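Long-range contact in glycoside transferase (Listeria monocytogenes, PDB 6R2M), which is an extracellular glycoside hydrolase, probably acting on exopolysaccharide: residues Asn259-Val264 with Phe301-Asn306. Residues are numbered along the deposited sequence; the frame is centred on the assembly and turned at random.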
ATOM      1  N   ASN A 259     -18.709  -5.366 -10.051  1.00  8.67           N
ATOM      2  CA  ASN A 259     -18.032  -4.188  -9.520  1.00  8.84           C
ATOM      3  C   ASN A 259     -16.548  -4.190  -9.879  1.00  7.26           C
ATOM      4  O   ASN A 259     -15.866  -5.219  -9.801  1.00  7.63           O
ATOM      5  CB  ASN A 259     -18.191  -4.122  -7.996  1.00  9.80           C
ATOM      6  CG  ASN A 259     -19.591  -3.732  -7.575  1.00 14.17           C
ATOM      7  OD1 ASN A 259     -20.495  -3.631  -8.408  1.00 18.35           O
ATOM      8  ND2 ASN A 259     -19.783  -3.535  -6.274  1.00 23.50           N
ATOM      9  N   GLU A 260     -16.055  -3.035 -10.284  1.00  8.13           N
ATOM     10  CA  GLU A 260     -14.630  -2.836 -10.511  1.00 11.29           C
ATOM     11  C   GLU A 260     -14.038  -2.048  -9.348  1.00  8.42           C
ATOM     12  O   GLU A 260     -14.759  -1.428  -8.563  1.00 12.43           O
ATOM     13  CB  GLU A 260     -14.393  -2.111 -11.835  1.00 10.59           C
ATOM     14  CG  GLU A 260     -14.666  -2.979 -13.063  1.00 12.41           C
ATOM     15  CD  GLU A 260     -14.852  -2.151 -14.337  1.00 10.24           C
ATOM     16  OE1 GLU A 260     -15.980  -1.666 -14.561  1.00 12.27           O
ATOM     17  OE2 GLU A 260     -13.869  -1.960 -15.096  1.00  8.60           O
ATOM     18  N   SER A 261     -12.710  -2.088  -9.234  1.00  9.70           N
ATOM     19  CA  SER A 261     -11.997  -1.432  -8.143  1.00  7.35           C
ATOM     20  C   SER A 261     -10.965  -0.471  -8.705  1.00  7.07           C
ATOM     21  O   SER A 261     -10.136  -0.862  -9.531  1.00  7.37           O
ATOM     22  CB  SER A 261     -11.300  -2.445  -7.241  1.00 10.03           C
ATOM     23  OG  SER A 261     -10.226  -1.823  -6.523  1.00  7.50           O
ATOM     24  N   THR A 262     -11.022   0.786  -8.255  1.00  6.36           N
ATOM     25  CA  THR A 262     -10.007   1.756  -8.652  1.00  6.84           C
ATOM     26  C   THR A 262      -8.611   1.287  -8.253  1.00  9.29           C
ATOM     27  O   THR A 262      -7.678   1.320  -9.064  1.00  7.51           O
ATOM     28  CB  THR A 262     -10.330   3.110  -8.032  1.00  8.01           C
ATOM     29  OG1 THR A 262     -11.572   3.578  -8.562  1.00  9.48           O
ATOM     30  CG2 THR A 262      -9.246   4.118  -8.363  1.00  7.27           C
ATOM     31  N   ALA A 263      -8.451   0.838  -7.001  1.00  6.96           N
ATOM     32  CA  ALA A 263      -7.131   0.404  -6.551  1.00  7.83           C
ATOM     33  C   ALA A 263      -6.615  -0.774  -7.371  1.00  7.61           C
ATOM     34  O   ALA A 263      -5.419  -0.839  -7.680  1.00  7.53           O
ATOM     35  CB  ALA A 263      -7.162   0.061  -5.062  1.00  7.41           C
ATOM     36  N   VAL A 264      -7.503  -1.696  -7.758  1.00  6.72           N
ATOM     37  CA  VAL A 264      -7.094  -2.832  -8.583  1.00  5.59           C
ATOM     38  C   VAL A 264      -6.518  -2.358  -9.906  1.00  6.35           C
ATOM     39  O   VAL A 264      -5.486  -2.857 -10.361  1.00  7.88           O
ATOM     40  CB  VAL A 264      -8.271  -3.795  -8.792  1.00  6.34           C
ATOM     41  CG1 VAL A 264      -7.935  -4.774  -9.921  1.00  9.05           C
ATOM     42  CG2 VAL A 264      -8.521  -4.551  -7.504  1.00 10.67           C
ATOM     43  N   PHE A 301     -10.523   6.846   0.643  1.00  6.26           N
ATOM     44  CA  PHE A 301      -9.256   7.526   0.394  1.00  7.10           C
ATOM     45  C   PHE A 301      -8.251   6.611  -0.303  1.00  6.68           C
ATOM     46  O   PHE A 301      -7.484   7.059  -1.166  1.00  5.93           O
ATOM     47  CB  PHE A 301      -8.681   8.054   1.707  1.00  6.43           C
ATOM     48  CG  PHE A 301      -7.504   8.942   1.511  1.00  5.76           C
ATOM     49  CD1 PHE A 301      -7.673  10.244   1.076  1.00  6.81           C
ATOM     50  CD2 PHE A 301      -6.214   8.460   1.730  1.00  8.43           C
ATOM     51  CE1 PHE A 301      -6.558  11.068   0.882  1.00  8.44           C
ATOM     52  CE2 PHE A 301      -5.113   9.259   1.548  1.00  5.01           C
ATOM     53  CZ  PHE A 301      -5.278  10.570   1.120  1.00  6.37           C
ATOM     54  N   PHE A 302      -8.232   5.325   0.066  1.00  6.04           N
ATOM     55  CA  PHE A 302      -7.308   4.376  -0.560  1.00  4.90           C
ATOM     56  C   PHE A 302      -7.459   4.369  -2.073  1.00  6.44           C
ATOM     57  O   PHE A 302      -6.460   4.362  -2.801  1.00  6.08           O
ATOM     58  CB  PHE A 302      -7.550   2.971  -0.017  1.00  7.93           C
ATOM     59  CG  PHE A 302      -6.493   1.956  -0.398  1.00  6.94           C
ATOM     60  CD1 PHE A 302      -5.297   1.872   0.308  1.00  6.59           C
ATOM     61  CD2 PHE A 302      -6.732   1.021  -1.405  1.00  7.60           C
ATOM     62  CE1 PHE A 302      -4.348   0.888  -0.006  1.00  8.22           C
ATOM     63  CE2 PHE A 302      -5.793   0.057  -1.717  1.00  6.17           C
ATOM     64  CZ  PHE A 302      -4.602  -0.019  -1.018  1.00  6.95           C
ATOM     65  N   ASP A 303      -8.705   4.385  -2.566  1.00  6.00           N
ATOM     66  CA  ASP A 303      -8.928   4.414  -4.011  1.00  6.78           C
ATOM     67  C   ASP A 303      -8.553   5.769  -4.592  1.00  8.83           C
ATOM     68  O   ASP A 303      -7.864   5.850  -5.618  1.00  8.17           O
ATOM     69  CB  ASP A 303     -10.393   4.095  -4.324  1.00  6.69           C
ATOM     70  CG  ASP A 303     -10.736   2.638  -4.110  1.00  9.97           C
ATOM     71  OD1 ASP A 303      -9.967   1.769  -4.554  1.00  9.66           O
ATOM     72  OD2 ASP A 303     -11.787   2.366  -3.490  1.00 12.07           O
ATOM     73  N   TYR A 304      -8.989   6.845  -3.941  1.00  6.15           N
ATOM     74  CA  TYR A 304      -8.701   8.182  -4.435  1.00  6.99           C
ATOM     75  C   TYR A 304      -7.199   8.391  -4.576  1.00  6.55           C
ATOM     76  O   TYR A 304      -6.711   8.798  -5.634  1.00  6.41           O
ATOM     77  CB  TYR A 304      -9.303   9.225  -3.490  1.00  5.11           C
ATOM     78  CG  TYR A 304      -8.838  10.626  -3.805  1.00  6.80           C
ATOM     79  CD1 TYR A 304      -9.431  11.358  -4.828  1.00  7.44           C
ATOM     80  CD2 TYR A 304      -7.778  11.199  -3.121  1.00  7.47           C
ATOM     81  CE1 TYR A 304      -8.981  12.625  -5.146  1.00  7.77           C
ATOM     82  CE2 TYR A 304      -7.330  12.467  -3.427  1.00  6.38           C
ATOM     83  CZ  TYR A 304      -7.936  13.173  -4.434  1.00  8.27           C
ATOM     84  OH  TYR A 304      -7.460  14.440  -4.716  1.00 10.00           O
ATOM     85  N   ILE A 305      -6.445   8.077  -3.522  1.00  4.94           N
ATOM     86  CA  ILE A 305      -5.050   8.496  -3.509  1.00  5.63           C
ATOM     87  C   ILE A 305      -4.179   7.552  -4.329  1.00  6.86           C
ATOM     88  O   ILE A 305      -3.173   7.982  -4.899  1.00  6.92           O
ATOM     89  CB  ILE A 305      -4.535   8.633  -2.064  1.00  4.49           C
ATOM     90  CG1 ILE A 305      -3.238   9.448  -2.032  1.00  4.82           C
ATOM     91  CG2 ILE A 305      -4.357   7.269  -1.372  1.00  6.32           C
ATOM     92  CD1 ILE A 305      -3.442  10.938  -2.343  1.00  5.47           C
ATOM     93  N   ASN A 306      -4.526   6.260  -4.414  1.00  5.38           N
ATOM     94  CA  ASN A 306      -3.740   5.379  -5.270  1.00  4.64           C
ATOM     95  C   ASN A 306      -3.950   5.702  -6.742  1.00  5.19           C
ATOM     96  O   ASN A 306      -3.015   5.550  -7.541  1.00  6.51           O
ATOM     97  CB  ASN A 306      -4.067   3.913  -4.990  1.00  4.85           C
ATOM     98  CG  ASN A 306      -3.235   3.343  -3.847  1.00  6.24           C
ATOM     99  OD1 ASN A 306      -2.025   3.229  -3.959  1.00  8.92           O
ATOM    100  ND2 ASN A 306      -3.884   2.994  -2.745  1.00  8.75           N
TER
HETATM  101  O   HOH W   1     -11.265  -0.562  -4.512  1.00 16.69           O
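Asp303, in the first turn of helix 301-312, reaches across to the N-terminus of helix 262-274 and meets it with one carboxylate oxygen. Its CG is anti to the carbonyl carbon (chi1 -73°), which, together with chi2, brings OD1 to 3.0 Å from Ala263 N. This hydrogen bond is bent, at 140°, and the N-H approaches from above the carboxylate plane. Water 1 donates to the same OD1 and also bonds Ser261 OG, at 2.6 Å, bridging Asp303 OD1 and Ser261 OG, which are 4.1 Å apart. Ser261 is the N-cap: with OG anti to its backbone N (chi1 158°), the oxygen reaches forward to accept from Val264 N, three residues on, in a straighter bond. Two consecutive amides of the first turn are thus satisfied by side chains, one from the N-cap residue of the same helix and one from the neighbouring helix. The carboxylate there would probably be stabilised in its ionised form by the helix dipole.

Apolar atoms flank the polar bond. Thr262 lies alongside the Asp303 stem, with its CB against Asp303 CB and its CG2 3.5 Å from Asp303 O. The methyl of Ala263 touches OD1 and, obliquely, CE2 of Phe302 at 3.6 Å. The amide of Asn306 sits over the centre of that ring, ND2 3.3 Å above its plane; its bond to Phe302 O, which also accepts Asn306 N, helps hold it there. Leu55 of helix 50-62 also touches Phe302, and Ile210 of helix 209-223 packs on Ala263. The arrangement is an N-terminal helix cap by Ser261, supplemented by an aspartate from a second helix, in a predominantly helical domain consistent with the (alpha/alpha)6 barrel of glycoside hydrolase family 8.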